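Local structure of 2,5-dihydroxypyridine 5,6-dioxygenase (Pseudomonas putida KT2440, 7CUP) at the interface of chains A and B. The protein catalyses the iron(II)-dependent, dioxygen-consuming cleavage of the 2,5-dihydroxypyridine ring between carbons 5 and 6, giving N-formylmaleamate in aerobic nicotinate degradation. Coordinates in Å, arbitrary orientation; residue numbers count along the deposited sequence, not the author numbering. Chains: chain A/B, 2,5-dihydroxypyridine 5,6-dioxygenase.

Contact 1: the interface of chains A and B. Residues chain A 70, 283-285; chain B 282-283, 286.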
loop_
_atom_site.group_PDB
_atom_site.type_symbol
_atom_site.label_atom_id
_atom_site.label_comp_id
_atom_site.label_asym_id
_atom_site.label_seq_id
_atom_site.Cartn_x
_atom_site.Cartn_y
_atom_site.Cartn_z
ATOM N N ASN A 70 -8.347 -6.123 -22.203
ATOM C CA ASN A 70 -8.827 -5.896 -20.814
ATOM C C ASN A 70 -10.255 -5.327 -20.847
ATOM O O ASN A 70 -10.830 -5.110 -19.781
ATOM C CB ASN A 70 -7.839 -4.996 -20.069
ATOM C CG ASN A 70 -6.461 -5.613 -20.059
ATOM O OD1 ASN A 70 -5.494 -5.048 -20.585
ATOM N ND2 ASN A 70 -6.391 -6.815 -19.524
ATOM N N ASP A 283 -5.533 6.061 -23.729
ATOM C CA ASP A 283 -5.026 4.686 -23.938
ATOM C C ASP A 283 -6.219 3.726 -23.873
ATOM O O ASP A 283 -7.236 4.039 -23.232
ATOM C CB ASP A 283 -3.874 4.350 -22.982
ATOM C CG ASP A 283 -2.613 5.169 -23.257
ATOM O OD1 ASP A 283 -2.310 5.410 -24.438
ATOM O OD2 ASP A 283 -1.957 5.595 -22.296
ATOM N N ARG A 284 -6.081 2.555 -24.487
ATOM C CA ARG A 284 -7.185 1.567 -24.550
ATOM C C ARG A 284 -7.645 1.189 -23.145
ATOM O O ARG A 284 -8.847 1.027 -22.930
ATOM C CB ARG A 284 -6.719 0.337 -25.317
ATOM C CG ARG A 284 -6.461 0.615 -26.782
ATOM C CD ARG A 284 -6.611 -0.657 -27.588
ATOM N NE ARG A 284 -6.385 -0.386 -28.991
ATOM C CZ ARG A 284 -5.189 -0.176 -29.528
ATOM N NH1 ARG A 284 -4.106 -0.231 -28.776
ATOM N NH2 ARG A 284 -5.087 0.069 -30.821
ATOM N N ASN A 285 -6.745 1.072 -22.184
ATOM C CA ASN A 285 -7.117 0.481 -20.876
ATOM C C ASN A 285 -7.714 1.572 -19.982
ATOM O O ASN A 285 -8.082 1.253 -18.867
ATOM C CB ASN A 285 -5.931 -0.255 -20.232
ATOM C CG ASN A 285 -5.454 -1.461 -21.036
ATOM O OD1 ASN A 285 -6.266 -2.181 -21.629
ATOM N ND2 ASN A 285 -4.141 -1.679 -21.078
ATOM N N HIS B 282 -4.624 -4.241 -26.891
ATOM C CA HIS B 282 -3.732 -3.908 -25.743
ATOM C C HIS B 282 -3.102 -2.513 -25.870
ATOM O O HIS B 282 -3.035 -1.970 -26.974
ATOM C CB HIS B 282 -2.650 -4.993 -25.586
ATOM C CG HIS B 282 -3.182 -6.217 -24.917
ATOM N ND1 HIS B 282 -3.257 -6.334 -23.539
ATOM C CD2 HIS B 282 -3.781 -7.322 -25.425
ATOM C CE1 HIS B 282 -3.784 -7.500 -23.216
ATOM N NE2 HIS B 282 -4.135 -8.114 -24.362
ATOM N N ASP B 283 -2.585 -1.992 -24.765
ATOM C CA ASP B 283 -1.636 -0.857 -24.763
ATOM C C ASP B 283 -0.219 -1.425 -24.814
ATOM O O ASP B 283 -0.012 -2.592 -24.435
ATOM C CB ASP B 283 -1.889 0.047 -23.556
ATOM C CG ASP B 283 -3.218 0.777 -23.648
ATOM O OD1 ASP B 283 -3.551 1.205 -24.764
ATOM O OD2 ASP B 283 -3.950 0.842 -22.619
ATOM N N ASP B 286 1.305 -3.088 -21.631
ATOM C CA ASP B 286 0.611 -4.282 -21.066
ATOM C C ASP B 286 1.592 -5.471 -20.983
ATOM O O ASP B 286 1.499 -6.265 -20.028
ATOM C CB ASP B 286 -0.648 -4.639 -21.854
ATOM C CG ASP B 286 -1.746 -3.599 -21.744
ATOM O OD1 ASP B 286 -1.529 -2.614 -21.036
ATOM O OD2 ASP B 286 -2.785 -3.749 -22.406
#

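Contact 2: the interface of chains A and B. Residues chain A 68, 218-219, 247, 251, 284; chain B 222, 277, 280-281.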
loop_
_atom_site.group_PDB
_atom_site.type_symbol
_atom_site.label_atom_id
_atom_site.label_comp_id
_atom_site.label_asym_id
_atom_site.label_seq_id
_atom_site.Cartn_x
_atom_site.Cartn_y
_atom_site.Cartn_z
ATOM N N MET A 68 -9.676 -11.681 -25.388
ATOM C CA MET A 68 -8.441 -10.893 -25.605
ATOM C C MET A 68 -8.650 -9.434 -25.156
ATOM O O MET A 68 -9.732 -8.881 -25.405
ATOM C CB MET A 68 -8.003 -10.964 -27.075
ATOM C CG MET A 68 -7.705 -12.386 -27.540
ATOM S SD MET A 68 -7.074 -12.417 -29.230
ATOM C CE MET A 68 -8.586 -12.130 -30.138
ATOM N N PRO A 218 -14.525 -3.230 -29.145
ATOM C CA PRO A 218 -13.433 -2.695 -28.310
ATOM C C PRO A 218 -12.046 -2.433 -28.932
ATOM O O PRO A 218 -11.135 -2.238 -28.166
ATOM C CB PRO A 218 -13.251 -3.818 -27.273
ATOM C CG PRO A 218 -13.515 -5.069 -28.069
ATOM C CD PRO A 218 -14.616 -4.702 -29.053
ATOM N N PHE A 219 -11.898 -2.361 -30.257
ATOM C CA PHE A 219 -10.577 -2.114 -30.888
ATOM C C PHE A 219 -10.114 -0.692 -30.541
ATOM O O PHE A 219 -8.910 -0.465 -30.456
ATOM C CB PHE A 219 -10.574 -2.295 -32.409
ATOM C CG PHE A 219 -11.118 -3.598 -32.953
ATOM C CD1 PHE A 219 -11.292 -4.708 -32.146
ATOM C CD2 PHE A 219 -11.477 -3.700 -34.292
ATOM C CE1 PHE A 219 -11.808 -5.888 -32.666
ATOM C CE2 PHE A 219 -11.979 -4.888 -34.815
ATOM C CZ PHE A 219 -12.175 -5.969 -33.988
ATOM N N TYR A 247 -8.555 -7.413 -40.472
ATOM C CA TYR A 247 -8.401 -7.484 -38.995
ATOM C C TYR A 247 -9.763 -7.807 -38.384
ATOM O O TYR A 247 -9.823 -8.703 -37.532
ATOM C CB TYR A 247 -7.795 -6.198 -38.430
ATOM C CG TYR A 247 -7.586 -6.199 -36.934
ATOM C CD1 TYR A 247 -8.630 -5.940 -36.067
ATOM C CD2 TYR A 247 -6.344 -6.428 -36.378
ATOM C CE1 TYR A 247 -8.457 -5.922 -34.690
ATOM C CE2 TYR A 247 -6.147 -6.379 -35.005
ATOM C CZ TYR A 247 -7.211 -6.137 -34.155
ATOM O OH TYR A 247 -7.067 -6.138 -32.801
ATOM N N TYR A 251 -10.765 -11.272 -36.426
ATOM C CA TYR A 251 -11.200 -11.178 -35.015
ATOM C C TYR A 251 -12.488 -11.973 -34.854
ATOM O O TYR A 251 -12.585 -12.827 -33.975
ATOM C CB TYR A 251 -11.417 -9.728 -34.602
ATOM C CG TYR A 251 -11.859 -9.578 -33.169
ATOM C CD1 TYR A 251 -10.951 -9.730 -32.129
ATOM C CD2 TYR A 251 -13.179 -9.308 -32.847
ATOM C CE1 TYR A 251 -11.347 -9.572 -30.808
ATOM C CE2 TYR A 251 -13.592 -9.139 -31.534
ATOM C CZ TYR A 251 -12.669 -9.272 -30.513
ATOM O OH TYR A 251 -13.058 -9.156 -29.213
ATOM N N ARG A 284 -6.081 2.555 -24.487
ATOM C CA ARG A 284 -7.185 1.567 -24.550
ATOM C C ARG A 284 -7.645 1.189 -23.145
ATOM O O ARG A 284 -8.847 1.027 -22.930
ATOM C CB ARG A 284 -6.719 0.337 -25.317
ATOM C CG ARG A 284 -6.461 0.615 -26.782
ATOM C CD ARG A 284 -6.611 -0.657 -27.588
ATOM N NE ARG A 284 -6.385 -0.386 -28.991
ATOM C CZ ARG A 284 -5.189 -0.176 -29.528
ATOM N NH1 ARG A 284 -4.106 -0.231 -28.776
ATOM N NH2 ARG A 284 -5.087 0.069 -30.821
ATOM N N TYR B 222 0.937 -2.470 -36.113
ATOM C CA TYR B 222 0.590 -3.124 -37.401
ATOM C C TYR B 222 1.030 -2.164 -38.499
ATOM O O TYR B 222 0.597 -1.000 -38.490
ATOM C CB TYR B 222 -0.904 -3.380 -37.517
ATOM C CG TYR B 222 -1.452 -4.347 -36.500
ATOM C CD1 TYR B 222 -1.341 -5.719 -36.671
ATOM C CD2 TYR B 222 -2.066 -3.875 -35.358
ATOM C CE1 TYR B 222 -1.864 -6.604 -35.745
ATOM C CE2 TYR B 222 -2.571 -4.749 -34.404
ATOM C CZ TYR B 222 -2.440 -6.115 -34.585
ATOM O OH TYR B 222 -2.980 -6.948 -33.644
ATOM N N THR B 277 -4.388 -10.754 -33.978
ATOM C CA THR B 277 -5.241 -9.565 -33.670
ATOM C C THR B 277 -4.999 -9.053 -32.230
ATOM O O THR B 277 -5.398 -7.941 -31.927
ATOM C CB THR B 277 -6.720 -9.898 -33.895
ATOM O OG1 THR B 277 -7.010 -11.060 -33.116
ATOM C CG2 THR B 277 -7.032 -10.160 -35.343
ATOM N N GLY B 280 -3.574 -5.457 -31.007
ATOM C CA GLY B 280 -4.405 -4.253 -31.205
ATOM C C GLY B 280 -5.514 -4.112 -30.170
ATOM O O GLY B 280 -6.260 -3.161 -30.266
ATOM N N LEU B 281 -5.629 -5.008 -29.192
ATOM C CA LEU B 281 -6.639 -4.885 -28.116
ATOM C C LEU B 281 -5.941 -4.451 -26.826
ATOM O O LEU B 281 -6.641 -4.343 -25.808
ATOM C CB LEU B 281 -7.364 -6.228 -27.975
ATOM C CG LEU B 281 -8.139 -6.644 -29.234
ATOM C CD1 LEU B 281 -8.484 -8.124 -29.246
ATOM C CD2 LEU B 281 -9.418 -5.842 -29.375
#

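Contact 1: the interface of chains A and B
The carboxylate oxygen OD2 of B:Asp286 is gripped by three N-H donors, one of which comes from the other chain. The side-chain amide ND2 of A:Asn285 meets it at 2.8 Å, tip to tip, using the syn lone pair. This bond is nearly straight, 168° at the hydrogen. Amide and carboxylate are nearly coplanar, and OD2 lies in the amide plane. On the anti lone pair sits the imidazole ND1 of B:His282, 2.9 Å from B:Asp286 OD2, while the backbone N of B:Asp283 reaches the same atom from above the carboxylate plane. Together these bonds fix the rotation of the carboxylate, and because ND1 donates, the histidine ring is held with the aspartate at its edge.

B:Asp283 works differently, receiving backbone N-H groups at the start of the short 3-10 helix 284-286 of chain A. Its OD1 accepts from A:Arg284 N at 2.9 Å through the syn lone pair, and its OD2 accepts from A:Asn285 N at 2.8 Å. A forked acidic group suits two successive amides, and the two N-H groups may help to stabilise its negative charge. CG anti to its own carbonyl carbon (chi1 -68°) puts the carboxylate beside B:Asp283's own backbone N, with both oxygens turned to the chain A amides. The side chains of B:Asp283 and A:Asn285 pass in opposite directions, their flat groups turned 70° apart.

A:Arg284 then stretches from CG to NE and brings NH1 to the carbonyl oxygen O of B:His282 at 2.7 Å, a bent bond tilted out of the guanidinium plane. Two like-charged carboxylates come near each other here, A:Asp283 OD1 lying 4.4 Å from B:Asp283 OD1. A:Arg284 NH1, 4.3 Å from B:Asp283 OD1, may partly offset this.

The site joins equivalent segments of two copies, A:Asp283 to A:Asn285 facing B:His282, B:Asp283 and B:Asp286 around the 3-10 helices 284-286, but not as an exact two-fold: different residues do the bonding on each side.

Contact 2: the interface of chains A and B
The 3-10 helix 278-281 of chain B, with B:Thr277 just before it, packs against helix 243-253 and the loop around A:Phe219 in chain A. B:Leu281 is its apolar plug. The branched tip parts two ways: CD2 touches the ring of A:Phe219 at CD1, 3.5 Å away and a little to one side of its plane, whereas CD1 touches both CE1 of A:Tyr251 and CB of A:Met68. A forked aliphatic residue suits this seat because each methyl finds its own wall. Within chain A, CE1 of A:Tyr247 stands over one face of the A:Phe219 ring, whose own CE1 lies over A:Tyr251.

A:Tyr247, its CG anti to the backbone N (chi1 -179°), uses tyrosine's long flat ring and terminal hydroxyl to donate OH to B:Thr277 O at 2.6 Å, in the carbonyl plane and on a lone pair. B:Thr277 supplies a methyl, CG2, for the rim of one ring face. A:Tyr247 turns its edge, CD2 and CE2, to a face of B:Tyr222, near its rim (planes 81° apart); B:Tyr222 OH accepts from B:Gly280 N, steadying the turn.

At the other end of the patch, A:Phe219 O takes the NE hydrogen of A:Arg284 at 2.9 Å. B:Gly280 O lies over a guanidinium face, not hydrogen-bonded to NE; having no side chain, B:Gly280 may allow this close approach.

This largely apolar patch, with a phenol-to-carbonyl hydrogen bond across, probably contributes to holding neighbouring subunits together.

Contact 1 and contact 2 adjoin along the same boundary, the centres of their C-alpha atoms about 10 Å apart, and A:Arg284 belongs to both. On the chain B side they are consecutive: the 3-10 helix 278-281 of contact 2 leads straight into residues 282-286 of contact 1. The polar patch could therefore set the register of the chains while the apolar one supplies packing, with the arginine tying them. Since the deposited assembly holds six copies, the pair may be one junction of a hexamer, although the coordinates alone do not show the oligomer in solution.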